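Local coordinates for protein Lpg2148(MvcA) (Legionella pneumophila subsp. pneumophila str. Philadelphia 1, PDB 6K11) that probably acts as a deamidase-type effector that removes ubiquitin from the host enzyme UBE2N and so regulates its activity, at residues Asn158-Ile163 / Leu172-Lys177; Phe183-Asp188 / Asp208-Glu213. All coordinates share one frame; numbering follows the deposited sequence.

Contact 1: residues Asn158-Ile163 / Leu172-Lys177; sequences NKLYFI and LGPGKK
Leu160 and Leu172 meet through different chi1 settings: Leu160 holds CG trans to its N (chi1 178°), while Leu172 turns CG anti to its carbonyl carbon (chi1 -69°), and the two branched ends cross at a slant. The contact lies just past the return strand of an antiparallel beta hairpin, 160-163 against 169-171, at the edge of the mixed sheet in the MvcA insertion domain. CG of Leu160 lies 3.9 Å from CD1 of Leu172, and the other branch of Leu172, CD2, sits 4.0 Å from CB of Phe162. Further along, Leu160 CD2 reaches CG of the Pro174 ring. Ile214, Ile217 and Phe218 of helix 206-220 close over this apolar patch. Between Leu172 and the Asn158-Lys176 end, where the chains close in again, two waters bridge the backbones: the carbonyl of Pro174 accepts from both, one also donating to Asn158 O and the other taking the N-H of Leu160. Gly175 occupies the N-cap position of helix 176-185, and on its first turn CD of Lys176 lies 3.4 Å from CB of Asn158. The single direct backbone bond runs from Leu172 N to Leu160 O, 2.8 Å long and nearly straight at 169°.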
loop_
_atom_site.group_PDB
_atom_site.type_symbol
_atom_site.label_atom_id
_atom_site.label_comp_id
_atom_site.label_asym_id
_atom_site.label_seq_id
_atom_site.Cartn_x
_atom_site.Cartn_y
_atom_site.Cartn_z
ATOM N N ASN A 158 -28.081 -14.358 -18.734
ATOM C CA ASN A 158 -28.184 -13.353 -19.784
ATOM C C ASN A 158 -27.073 -12.311 -19.768
ATOM O O ASN A 158 -27.168 -11.320 -20.504
ATOM C CB ASN A 158 -29.538 -12.644 -19.716
ATOM C CG ASN A 158 -29.916 -12.221 -18.312
ATOM O OD1 ASN A 158 -29.065 -12.087 -17.425
ATOM N ND2 ASN A 158 -31.213 -12.006 -18.102
ATOM N N LYS A 159 -26.027 -12.502 -18.970
ATOM C CA LYS A 159 -24.929 -11.546 -18.914
ATOM C C LYS A 159 -23.640 -12.313 -18.642
ATOM O O LYS A 159 -23.654 -13.365 -17.998
ATOM C CB LYS A 159 -25.166 -10.478 -17.834
ATOM C CG LYS A 159 -26.371 -9.549 -18.073
ATOM C CD LYS A 159 -25.946 -8.248 -18.767
ATOM C CE LYS A 159 -27.123 -7.283 -19.003
ATOM N NZ LYS A 159 -28.262 -7.621 -18.119
ATOM N N LEU A 160 -22.539 -11.811 -19.192
ATOM C CA LEU A 160 -21.189 -12.281 -18.894
ATOM C C LEU A 160 -20.426 -11.058 -18.405
ATOM O O LEU A 160 -20.209 -10.117 -19.178
ATOM C CB LEU A 160 -20.521 -12.903 -20.124
ATOM C CG LEU A 160 -19.082 -13.403 -19.954
ATOM C CD1 LEU A 160 -19.039 -14.586 -18.971
ATOM C CD2 LEU A 160 -18.492 -13.803 -21.285
ATOM N N TYR A 161 -20.035 -11.065 -17.128
ATOM C CA TYR A 161 -19.456 -9.910 -16.460
ATOM C C TYR A 161 -18.052 -10.214 -15.953
ATOM O O TYR A 161 -17.705 -11.369 -15.657
ATOM C CB TYR A 161 -20.297 -9.489 -15.239
ATOM C CG TYR A 161 -21.587 -8.747 -15.505
ATOM C CD1 TYR A 161 -21.607 -7.569 -16.261
ATOM C CD2 TYR A 161 -22.780 -9.182 -14.935
ATOM C CE1 TYR A 161 -22.784 -6.880 -16.470
ATOM C CE2 TYR A 161 -23.953 -8.505 -15.139
ATOM C CZ TYR A 161 -23.953 -7.356 -15.902
ATOM O OH TYR A 161 -25.131 -6.684 -16.101
ATOM N N PHE A 162 -17.252 -9.153 -15.828
ATOM C CA PHE A 162 -16.036 -9.173 -15.033
ATOM C C PHE A 162 -16.198 -8.077 -13.995
ATOM O O PHE A 162 -16.537 -6.940 -14.346
ATOM C CB PHE A 162 -14.781 -8.954 -15.897
ATOM C CG PHE A 162 -13.527 -8.664 -15.108
ATOM C CD1 PHE A 162 -13.119 -9.510 -14.079
ATOM C CD2 PHE A 162 -12.749 -7.559 -15.413
ATOM C CE1 PHE A 162 -11.954 -9.246 -13.349
ATOM C CE2 PHE A 162 -11.577 -7.280 -14.697
ATOM C CZ PHE A 162 -11.178 -8.125 -13.658
ATOM N N ILE A 163 -16.040 -8.435 -12.717
ATOM C CA ILE A 163 -15.981 -7.465 -11.626
ATOM C C ILE A 163 -14.518 -7.307 -11.254
ATOM O O ILE A 163 -13.875 -8.290 -10.866
ATOM C CB ILE A 163 -16.795 -7.923 -10.406
ATOM C CG1 ILE A 163 -18.263 -8.086 -10.759
ATOM C CG2 ILE A 163 -16.599 -6.931 -9.238
ATOM C CD1 ILE A 163 -19.120 -8.519 -9.585
ATOM N N LEU A 172 -18.906 -8.076 -20.677
ATOM C CA LEU A 172 -17.890 -8.598 -21.581
ATOM C C LEU A 172 -18.382 -8.740 -23.027
ATOM O O LEU A 172 -17.579 -9.094 -23.897
ATOM C CB LEU A 172 -17.366 -9.945 -21.068
ATOM C CG LEU A 172 -16.530 -9.885 -19.785
ATOM C CD1 LEU A 172 -15.816 -11.227 -19.538
ATOM C CD2 LEU A 172 -15.510 -8.739 -19.871
ATOM N N GLY A 173 -19.649 -8.445 -23.319
ATOM C CA GLY A 173 -20.062 -8.318 -24.705
ATOM C C GLY A 173 -21.208 -9.184 -25.206
ATOM O O GLY A 173 -22.108 -8.690 -25.895
ATOM N N PRO A 174 -21.186 -10.490 -24.924
ATOM C CA PRO A 174 -22.205 -11.388 -25.504
ATOM C C PRO A 174 -23.630 -11.015 -25.112
ATOM O O PRO A 174 -23.895 -10.600 -23.984
ATOM C CB PRO A 174 -21.819 -12.761 -24.941
ATOM C CG PRO A 174 -20.354 -12.674 -24.712
ATOM C CD PRO A 174 -20.129 -11.252 -24.231
ATOM N N GLY A 175 -24.566 -11.199 -26.056
ATOM C CA GLY A 175 -25.962 -10.908 -25.798
ATOM C C GLY A 175 -26.652 -12.033 -25.035
ATOM O O GLY A 175 -26.078 -13.092 -24.783
ATOM N N LYS A 176 -27.927 -11.794 -24.689
ATOM C CA LYS A 176 -28.667 -12.729 -23.831
ATOM C C LYS A 176 -28.712 -14.143 -24.412
ATOM O O LYS A 176 -28.531 -15.129 -23.684
ATOM C CB LYS A 176 -30.092 -12.228 -23.600
ATOM C CG LYS A 176 -31.013 -13.265 -22.957
ATOM C CD LYS A 176 -32.010 -12.611 -21.996
ATOM C CE LYS A 176 -33.169 -13.533 -21.651
ATOM N NZ LYS A 176 -34.337 -13.319 -22.555
ATOM N N LYS A 177 -28.965 -14.267 -25.714
ATOM C CA LYS A 177 -29.041 -15.593 -26.326
ATOM C C LYS A 177 -27.748 -16.381 -26.140
ATOM O O LYS A 177 -27.779 -17.579 -25.826
ATOM C CB LYS A 177 -29.369 -15.455 -27.810
ATOM C CG LYS A 177 -29.552 -16.769 -28.546
ATOM C CD LYS A 177 -30.464 -16.561 -29.754
ATOM C CE LYS A 177 -30.714 -17.866 -30.493
ATOM N NZ LYS A 177 -31.876 -17.747 -31.432
HETATM O O HOH W 1 -26.149 -9.944 -22.587
HETATM O O HOH W 2 -22.689 -9.998 -21.616
#

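Contact 2: residues Phe183-Asp188 / Asp208-Glu213; sequences FNAIGD and DFAISE
Ile186 and Ile211 meet at about a right angle, the CD1 end of Ile186 coming 4.1 Å from CG1 of Ile211. Both isoleucines carry CG1 anti to the carbonyl carbon (chi1 -66° in Ile186, -71° in Ile211), but they use it differently: Ile186 reaches across with CG1 and CD1, whereas Ile211 bends its outer part in from the flank of its helix. Beside this pair the methyl of Ala210 points toward the other segment. Ile186 CG1 lies 3.7 Å from Ala210 CB, and CD1 of the same chain rests on that methyl as well. From the neighbouring position Ala185 points its CB at Ala210 CB, 4.0 Å away, so two alanines let the backbones come close, 6.5 Å between their CA atoms. No hydrogen bond crosses here; the grip is wholly apolar. Tyr192 lies against both isoleucines, and Leu182, a turn earlier on helix 176-185, extends the patch along Ala210. Beside it, Lys137 NZ bonds the carbonyls of Phe183, Ile186 and Gly187, holding the backbone of 183-187. This is apolar packing of an isoleucine and an alanine around the end of helix 176-185 against helix 206-220, within the MvcA insertion domain, with its mixed sheet and helices.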
loop_
_atom_site.group_PDB
_atom_site.type_symbol
_atom_site.label_atom_id
_atom_site.label_comp_id
_atom_site.label_asym_id
_atom_site.label_seq_id
_atom_site.Cartn_x
_atom_site.Cartn_y
_atom_site.Cartn_z
ATOM N N PHE A 183 -24.233 -20.597 -20.515
ATOM C CA PHE A 183 -24.682 -20.934 -19.167
ATOM C C PHE A 183 -25.101 -22.397 -19.087
ATOM O O PHE A 183 -24.685 -23.132 -18.179
ATOM C CB PHE A 183 -25.832 -20.006 -18.776
ATOM C CG PHE A 183 -26.382 -20.223 -17.390
ATOM C CD1 PHE A 183 -27.408 -21.131 -17.169
ATOM C CD2 PHE A 183 -25.910 -19.485 -16.317
ATOM C CE1 PHE A 183 -27.936 -21.314 -15.905
ATOM C CE2 PHE A 183 -26.437 -19.662 -15.049
ATOM C CZ PHE A 183 -27.456 -20.579 -14.846
ATOM N N ASN A 184 -25.902 -22.844 -20.048
ATOM C CA ASN A 184 -26.395 -24.216 -20.050
ATOM C C ASN A 184 -25.378 -25.220 -20.593
ATOM O O ASN A 184 -25.605 -26.426 -20.486
ATOM C CB ASN A 184 -27.704 -24.273 -20.844
ATOM C CG ASN A 184 -28.837 -23.574 -20.122
ATOM O OD1 ASN A 184 -29.410 -22.612 -20.628
ATOM N ND2 ASN A 184 -29.151 -24.041 -18.912
ATOM N N ALA A 185 -24.261 -24.765 -21.161
ATOM C CA ALA A 185 -23.205 -25.671 -21.598
ATOM C C ALA A 185 -22.208 -25.994 -20.493
ATOM O O ALA A 185 -21.373 -26.896 -20.663
ATOM C CB ALA A 185 -22.450 -25.077 -22.794
ATOM N N ILE A 186 -22.267 -25.284 -19.372
ATOM C CA ILE A 186 -21.337 -25.479 -18.271
ATOM C C ILE A 186 -22.073 -26.197 -17.146
ATOM O O ILE A 186 -23.278 -25.997 -16.955
ATOM C CB ILE A 186 -20.741 -24.125 -17.836
ATOM C CG1 ILE A 186 -19.885 -23.587 -18.989
ATOM C CG2 ILE A 186 -19.916 -24.257 -16.556
ATOM C CD1 ILE A 186 -19.316 -22.196 -18.808
ATOM N N GLY A 187 -21.356 -27.075 -16.441
ATOM C CA GLY A 187 -21.923 -27.873 -15.368
ATOM C C GLY A 187 -22.352 -27.100 -14.134
ATOM O O GLY A 187 -22.703 -25.913 -14.213
ATOM N N ASP A 188 -22.309 -27.763 -12.972
ATOM C CA ASP A 188 -22.869 -27.216 -11.741
ATOM C C ASP A 188 -21.848 -27.070 -10.624
ATOM O O ASP A 188 -22.245 -26.905 -9.467
ATOM C CB ASP A 188 -24.032 -28.082 -11.244
ATOM C CG ASP A 188 -25.016 -28.416 -12.337
ATOM O OD1 ASP A 188 -25.606 -27.475 -12.911
ATOM O OD2 ASP A 188 -25.197 -29.622 -12.620
ATOM N N ASP A 208 -15.465 -27.766 -21.562
ATOM C CA ASP A 208 -14.123 -27.255 -21.859
ATOM C C ASP A 208 -14.154 -26.178 -22.936
ATOM O O ASP A 208 -13.431 -25.174 -22.845
ATOM C CB ASP A 208 -13.197 -28.377 -22.343
ATOM C CG ASP A 208 -12.823 -29.380 -21.256
ATOM O OD1 ASP A 208 -13.076 -29.124 -20.058
ATOM O OD2 ASP A 208 -12.258 -30.439 -21.629
ATOM N N PHE A 209 -14.930 -26.406 -24.000
ATOM C CA PHE A 209 -15.013 -25.444 -25.095
ATOM C C PHE A 209 -15.752 -24.179 -24.679
ATOM O O PHE A 209 -15.437 -23.092 -25.173
ATOM C CB PHE A 209 -15.708 -26.068 -26.316
ATOM C CG PHE A 209 -14.801 -26.928 -27.150
ATOM C CD1 PHE A 209 -13.901 -26.351 -28.041
ATOM C CD2 PHE A 209 -14.831 -28.314 -27.032
ATOM C CE1 PHE A 209 -13.050 -27.134 -28.805
ATOM C CE2 PHE A 209 -13.982 -29.111 -27.795
ATOM C CZ PHE A 209 -13.093 -28.520 -28.684
ATOM N N ALA A 210 -16.758 -24.305 -23.809
ATOM C CA ALA A 210 -17.466 -23.127 -23.320
ATOM C C ALA A 210 -16.548 -22.264 -22.462
ATOM O O ALA A 210 -16.441 -21.050 -22.674
ATOM C CB ALA A 210 -18.716 -23.546 -22.541
ATOM N N ILE A 211 -15.850 -22.878 -21.502
ATOM C CA ILE A 211 -14.927 -22.125 -20.662
ATOM C C ILE A 211 -13.838 -21.501 -21.521
ATOM O O ILE A 211 -13.519 -20.318 -21.382
ATOM C CB ILE A 211 -14.337 -23.029 -19.561
ATOM C CG1 ILE A 211 -15.407 -23.372 -18.529
ATOM C CG2 ILE A 211 -13.147 -22.373 -18.881
ATOM C CD1 ILE A 211 -15.104 -24.647 -17.756
ATOM N N SER A 212 -13.267 -22.283 -22.444
ATOM C CA SER A 212 -12.221 -21.745 -23.309
ATOM C C SER A 212 -12.730 -20.588 -24.171
ATOM O O SER A 212 -11.971 -19.650 -24.463
ATOM C CB SER A 212 -11.643 -22.846 -24.195
ATOM O OG SER A 212 -10.583 -22.316 -24.975
ATOM N N GLU A 213 -14.000 -20.624 -24.580
ATOM C CA GLU A 213 -14.545 -19.501 -25.338
ATOM C C GLU A 213 -14.674 -18.249 -24.466
ATOM O O GLU A 213 -14.383 -17.138 -24.924
ATOM C CB GLU A 213 -15.894 -19.870 -25.954
ATOM C CG GLU A 213 -16.247 -18.955 -27.123
ATOM C CD GLU A 213 -17.667 -19.127 -27.645
ATOM O OE1 GLU A 213 -18.152 -18.183 -28.316
ATOM O OE2 GLU A 213 -18.295 -20.182 -27.395
#

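Coming from the N terminus, the chain reaches strand 160-163, turns, and comes back antiparallel as strand 169-171, so contact 1 closes a short hairpin loop of eight residues. It then enters helix 176-185, whose start lies in contact 1 and whose far end lies in contact 2. Contact 2 closes a longer loop of 19 residues, which holds strand 192-193 and helix 197-201, by bringing helix 206-220 back. The two loops follow in series, neither nesting nor crossing. Their centres lie 14 Å apart, joined by helix 176-185, and helix 206-220 packs at both, tying the edge of the mixed sheet to the helices of the insertion domain.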